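Long-range contact in bacteriocin (Pseudomonas syringae pv. tomato, PDB 4FZL), which probably kills competing bacteria by cleaving the peptidoglycan precursor lipid II, as a calcium-binding, colicin M-like bacteriocin: residues W184-D198 and S223-S237. Sequence-based numbering, arbitrary orientation. Where two conformers were deposited one is given.
Sequences WTFSGEIRAFNDVYD and SYSIEIPGSLPVTVS. With CA (calcium ion), chain C; EDO (1,2-ethanediol), chain E.
Y224 and Y197 meet through different first torsions: Y224 turns its CG between its own backbone N and carbonyl carbon (chi1 62°), whereas Y197 holds CG away from the backbone N (chi1 -174°). This sets the phenol rings alongside each other, nearly parallel (21°) but strongly offset. Y224 OH sits over the centre of the Y197 ring, and Y197 CB makes a CH-pi contact over the face of the Y224 ring, 3.8 Å from its centroid. The Y224 hydroxyl is hydrogen-bonded to A100 O, which fixes that ring from beyond the pair.

Two antiparallel runs join the segments, D195–Y197 with Y224–I226 and T185–I190 with L232–S237. At the break, water takes over from direct pairing: water 1 accepts from A192 N close to I228 O and G230 O, and water 2 accepts from I228 N and donates to A192 O and to N194 OD1 (2.6 Å), while A192 CB packs tightly on I228 CG2 at 3.5 Å. Beyond it, the I190 and V234 side chains cross at about a right angle, CD1 touching CG1, and V234 CG2 reaches the edge of the F186 ring. On the other face, a salt bridge within 184-198, R191 NH2 to E189 OE1 (2.6 Å), holds the E189 carboxylate, whose OE2 lies 2.9 Å from S231 OG in a weak, unsettled hydrogen bond. At the far end, one face of the W184 indole covers S237 C, toward the ring's rim.

D195 grips the calcium ion with both carboxylate oxygens, OD1 at 2.4 Å, alongside L165 and N167. The arrangement is two antiparallel pairings separated by a one-residue register shift bridged by waters, in a mixed sheet where 232-237 flanks 184-192 opposite strand 167-178, here bordering the calcium site of a colicin M-family domain.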
# COMPACT_ATOMS: atom_id res chain seq x y z
N TRP A 184 -35.55 -0.46 1.26
CA TRP A 184 -34.70 -1.14 0.25
C TRP A 184 -33.47 -1.76 0.85
O TRP A 184 -32.98 -1.33 1.91
CB TRP A 184 -34.25 -0.17 -0.85
CG TRP A 184 -33.55 1.05 -0.29
CD1 TRP A 184 -34.12 2.29 0.03
CD2 TRP A 184 -32.12 1.19 0.07
NE1 TRP A 184 -33.18 3.16 0.52
CE2 TRP A 184 -31.95 2.57 0.57
CE3 TRP A 184 -31.00 0.36 0.02
CZ2 TRP A 184 -30.72 3.06 1.01
CZ3 TRP A 184 -29.75 0.87 0.47
CH2 TRP A 184 -29.62 2.19 0.94
N THR A 185 -33.01 -2.81 0.17
CA THR A 185 -31.72 -3.45 0.43
C THR A 185 -30.87 -3.48 -0.84
O THR A 185 -31.38 -3.72 -1.98
CB THR A 185 -31.87 -4.87 0.98
OG1 THR A 185 -32.65 -4.79 2.16
CG2 THR A 185 -30.49 -5.49 1.35
N PHE A 186 -29.59 -3.18 -0.65
CA PHE A 186 -28.62 -3.27 -1.73
C PHE A 186 -27.72 -4.44 -1.38
O PHE A 186 -27.29 -4.56 -0.24
CB PHE A 186 -27.78 -1.99 -1.84
CG PHE A 186 -26.60 -2.15 -2.76
CD1 PHE A 186 -26.73 -1.93 -4.14
CD2 PHE A 186 -25.42 -2.66 -2.26
CE1 PHE A 186 -25.65 -2.18 -5.01
CE2 PHE A 186 -24.33 -2.91 -3.15
CZ PHE A 186 -24.45 -2.64 -4.48
N SER A 187 -27.49 -5.33 -2.33
CA SER A 187 -26.48 -6.39 -2.21
C SER A 187 -25.59 -6.32 -3.43
O SER A 187 -26.05 -6.24 -4.57
CB SER A 187 -27.09 -7.80 -2.09
OG SER A 187 -27.60 -8.28 -3.34
N GLY A 188 -24.29 -6.33 -3.19
CA GLY A 188 -23.39 -6.28 -4.26
C GLY A 188 -21.98 -6.27 -3.83
O GLY A 188 -21.67 -6.93 -2.87
N GLU A 189 -21.15 -5.51 -4.55
CA GLU A 189 -19.69 -5.56 -4.34
C GLU A 189 -19.09 -4.16 -4.57
O GLU A 189 -19.62 -3.37 -5.36
CB GLU A 189 -19.04 -6.47 -5.42
CG GLU A 189 -19.33 -7.95 -5.34
CD GLU A 189 -18.66 -8.72 -6.47
OE1 GLU A 189 -18.54 -8.17 -7.59
OE2 GLU A 189 -18.22 -9.88 -6.22
N ILE A 190 -18.00 -3.90 -3.89
CA ILE A 190 -17.11 -2.78 -4.13
C ILE A 190 -15.90 -3.34 -4.91
O ILE A 190 -15.31 -4.35 -4.48
CB ILE A 190 -16.64 -2.07 -2.83
CG1 ILE A 190 -17.77 -1.29 -2.19
CG2 ILE A 190 -15.43 -1.11 -3.06
CD1 ILE A 190 -17.56 -0.96 -0.75
N ARG A 191 -15.54 -2.66 -6.00
CA ARG A 191 -14.29 -2.89 -6.72
C ARG A 191 -13.53 -1.57 -6.81
O ARG A 191 -14.06 -0.53 -6.42
CB ARG A 191 -14.55 -3.39 -8.13
CG ARG A 191 -15.29 -4.71 -8.13
CD ARG A 191 -15.75 -5.12 -9.50
NE ARG A 191 -16.71 -6.20 -9.38
CZ ARG A 191 -17.35 -6.74 -10.39
NH1 ARG A 191 -17.18 -6.27 -11.62
NH2 ARG A 191 -18.19 -7.73 -10.16
N ALA A 192 -12.30 -1.64 -7.33
CA ALA A 192 -11.42 -0.44 -7.34
C ALA A 192 -10.76 -0.33 -8.67
O ALA A 192 -10.38 -1.33 -9.25
CB ALA A 192 -10.37 -0.59 -6.24
N PHE A 193 -10.66 0.92 -9.15
CA PHE A 193 -9.93 1.22 -10.34
C PHE A 193 -8.42 1.30 -10.09
O PHE A 193 -7.98 1.69 -8.99
CB PHE A 193 -10.45 2.53 -10.90
CG PHE A 193 -11.86 2.45 -11.39
CD1 PHE A 193 -12.93 2.68 -10.56
CD2 PHE A 193 -12.10 2.24 -12.73
CE1 PHE A 193 -14.23 2.62 -10.99
CE2 PHE A 193 -13.41 2.14 -13.17
CZ PHE A 193 -14.47 2.33 -12.30
N ASN A 194 -7.64 1.02 -11.13
CA ASN A 194 -6.17 1.14 -10.99
C ASN A 194 -5.82 2.59 -10.58
O ASN A 194 -6.51 3.56 -10.97
CB ASN A 194 -5.50 0.85 -12.33
CG ASN A 194 -5.67 -0.58 -12.78
OD1 ASN A 194 -6.07 -1.47 -12.05
ND2 ASN A 194 -5.35 -0.80 -14.04
N ASP A 195 -4.72 2.74 -9.85
CA ASP A 195 -4.26 4.04 -9.31
C ASP A 195 -2.83 4.32 -9.78
O ASP A 195 -1.96 3.46 -9.70
CB ASP A 195 -4.35 4.02 -7.82
CG ASP A 195 -4.39 5.43 -7.18
OD1 ASP A 195 -5.35 6.25 -7.38
OD2 ASP A 195 -3.49 5.69 -6.36
N VAL A 196 -2.60 5.53 -10.27
CA VAL A 196 -1.26 5.89 -10.69
C VAL A 196 -0.45 6.34 -9.48
O VAL A 196 -0.88 7.26 -8.73
CB VAL A 196 -1.28 6.94 -11.72
CG1 VAL A 196 0.13 7.51 -12.02
CG2 VAL A 196 -1.97 6.31 -12.94
N TYR A 197 0.72 5.70 -9.29
CA TYR A 197 1.65 6.09 -8.27
C TYR A 197 2.68 7.07 -8.88
O TYR A 197 3.49 6.67 -9.68
CB TYR A 197 2.37 4.87 -7.70
CG TYR A 197 3.26 5.16 -6.54
CD1 TYR A 197 2.74 5.15 -5.26
CD2 TYR A 197 4.56 5.48 -6.70
CE1 TYR A 197 3.53 5.27 -4.12
CE2 TYR A 197 5.36 5.74 -5.64
CZ TYR A 197 4.87 5.60 -4.33
OH TYR A 197 5.68 5.88 -3.31
N ASP A 198 2.58 8.33 -8.51
CA ASP A 198 3.59 9.33 -8.90
C ASP A 198 4.79 9.24 -7.99
O ASP A 198 4.68 9.50 -6.77
CB ASP A 198 2.98 10.73 -8.83
CG ASP A 198 3.93 11.83 -9.37
OD1 ASP A 198 3.39 12.93 -9.59
OD2 ASP A 198 5.17 11.62 -9.53
N SER A 223 7.35 6.45 -12.28
CA SER A 223 5.96 6.29 -11.83
C SER A 223 5.42 4.99 -12.43
O SER A 223 5.93 4.46 -13.42
CB SER A 223 5.15 7.54 -12.27
OG SER A 223 5.68 8.68 -11.57
N TYR A 224 4.33 4.50 -11.88
CA TYR A 224 3.79 3.23 -12.26
C TYR A 224 2.34 3.10 -11.84
O TYR A 224 1.82 3.92 -11.05
CB TYR A 224 4.67 2.12 -11.64
CG TYR A 224 4.73 2.11 -10.11
CD1 TYR A 224 3.73 1.48 -9.37
CD2 TYR A 224 5.73 2.79 -9.40
CE1 TYR A 224 3.86 1.43 -7.99
CE2 TYR A 224 5.78 2.80 -8.00
CZ TYR A 224 4.84 2.10 -7.33
OH TYR A 224 4.86 2.09 -5.95
N SER A 225 1.72 2.02 -12.29
CA SER A 225 0.30 1.72 -12.05
C SER A 225 0.24 0.76 -10.87
O SER A 225 0.95 -0.24 -10.82
CB SER A 225 -0.30 1.15 -13.36
OG SER A 225 -1.60 0.64 -13.12
N ILE A 226 -0.73 1.01 -9.98
CA ILE A 226 -1.08 0.12 -8.92
C ILE A 226 -2.45 -0.48 -9.31
O ILE A 226 -3.48 0.21 -9.38
CB ILE A 226 -1.11 0.80 -7.53
CG1 ILE A 226 0.27 1.34 -7.16
CG2 ILE A 226 -1.57 -0.19 -6.43
CD1 ILE A 226 0.41 1.86 -5.76
N GLU A 227 -2.45 -1.81 -9.49
CA GLU A 227 -3.67 -2.56 -9.77
C GLU A 227 -4.29 -2.96 -8.48
O GLU A 227 -3.56 -3.38 -7.57
CB GLU A 227 -3.36 -3.78 -10.63
CG GLU A 227 -2.75 -3.39 -11.93
CD GLU A 227 -2.49 -4.49 -12.91
OE1 GLU A 227 -2.71 -5.66 -12.61
OE2 GLU A 227 -2.11 -4.14 -14.04
N ILE A 228 -5.61 -2.82 -8.36
CA ILE A 228 -6.28 -3.02 -7.08
C ILE A 228 -7.42 -4.08 -7.32
O ILE A 228 -8.59 -3.74 -7.35
CB ILE A 228 -6.86 -1.74 -6.49
CG1 ILE A 228 -5.83 -0.67 -6.40
CG2 ILE A 228 -7.42 -2.05 -5.12
CD1 ILE A 228 -6.33 0.71 -5.90
N PRO A 229 -6.98 -5.36 -7.58
CA PRO A 229 -7.92 -6.34 -8.05
C PRO A 229 -8.80 -6.87 -6.94
O PRO A 229 -8.42 -6.79 -5.78
CB PRO A 229 -6.99 -7.46 -8.61
CG PRO A 229 -5.81 -7.43 -7.64
CD PRO A 229 -5.61 -5.93 -7.42
N GLY A 230 -9.96 -7.46 -7.32
CA GLY A 230 -10.82 -8.18 -6.40
C GLY A 230 -12.10 -7.41 -6.11
O GLY A 230 -12.28 -6.29 -6.52
N SER A 231 -12.94 -7.99 -5.30
CA SER A 231 -14.14 -7.36 -4.91
C SER A 231 -14.42 -7.62 -3.46
O SER A 231 -13.98 -8.64 -2.93
CB SER A 231 -15.27 -7.84 -5.84
OG SER A 231 -15.50 -9.22 -5.60
N LEU A 232 -15.08 -6.66 -2.83
CA LEU A 232 -15.50 -6.75 -1.45
C LEU A 232 -17.02 -6.81 -1.44
O LEU A 232 -17.69 -5.80 -1.76
CB LEU A 232 -15.09 -5.55 -0.68
CG LEU A 232 -13.57 -5.36 -0.57
CD1 LEU A 232 -13.27 -3.99 0.08
CD2 LEU A 232 -12.95 -6.55 0.14
N PRO A 233 -17.59 -7.99 -1.07
CA PRO A 233 -19.02 -8.03 -1.04
C PRO A 233 -19.54 -7.19 0.06
O PRO A 233 -18.93 -7.16 1.14
CB PRO A 233 -19.38 -9.51 -0.81
CG PRO A 233 -18.12 -10.20 -0.52
CD PRO A 233 -16.96 -9.28 -0.75
N VAL A 234 -20.65 -6.49 -0.21
CA VAL A 234 -21.31 -5.61 0.75
C VAL A 234 -22.83 -5.62 0.65
O VAL A 234 -23.38 -5.83 -0.44
CB VAL A 234 -20.89 -4.13 0.59
CG1 VAL A 234 -19.38 -3.99 0.93
CG2 VAL A 234 -21.20 -3.54 -0.75
N THR A 235 -23.47 -5.27 1.76
CA THR A 235 -24.91 -5.12 1.86
C THR A 235 -25.25 -3.81 2.58
O THR A 235 -24.61 -3.48 3.60
CB THR A 235 -25.46 -6.33 2.61
OG1 THR A 235 -24.84 -6.39 3.89
CG2 THR A 235 -25.12 -7.59 1.85
N VAL A 236 -26.25 -3.10 2.09
CA VAL A 236 -26.65 -1.83 2.65
C VAL A 236 -28.16 -1.77 2.54
O VAL A 236 -28.74 -2.17 1.51
CB VAL A 236 -26.03 -0.62 1.90
CG1 VAL A 236 -26.30 0.65 2.67
CG2 VAL A 236 -24.52 -0.78 1.72
N SER A 237 -28.79 -1.28 3.59
CA SER A 237 -30.23 -1.06 3.54
C SER A 237 -30.62 0.37 3.94
O SER A 237 -29.81 1.11 4.51
CB SER A 237 -30.90 -2.07 4.45
OG SER A 237 -30.58 -3.37 4.01
CA CA C . -4.44 7.93 -5.95
C1 EDO E . -13.57 -1.67 -11.22
O1 EDO E . -14.35 -2.75 -11.77
C2 EDO E . -12.44 -1.31 -12.10
O2 EDO E . -11.53 -2.38 -12.27
O HOH W 1 -11.14 -4.22 -7.88
O HOH W 2 -7.69 -2.15 -10.14
O HOH W 3 -2.44 8.14 -5.81
O HOH W 4 -4.28 10.21 -4.98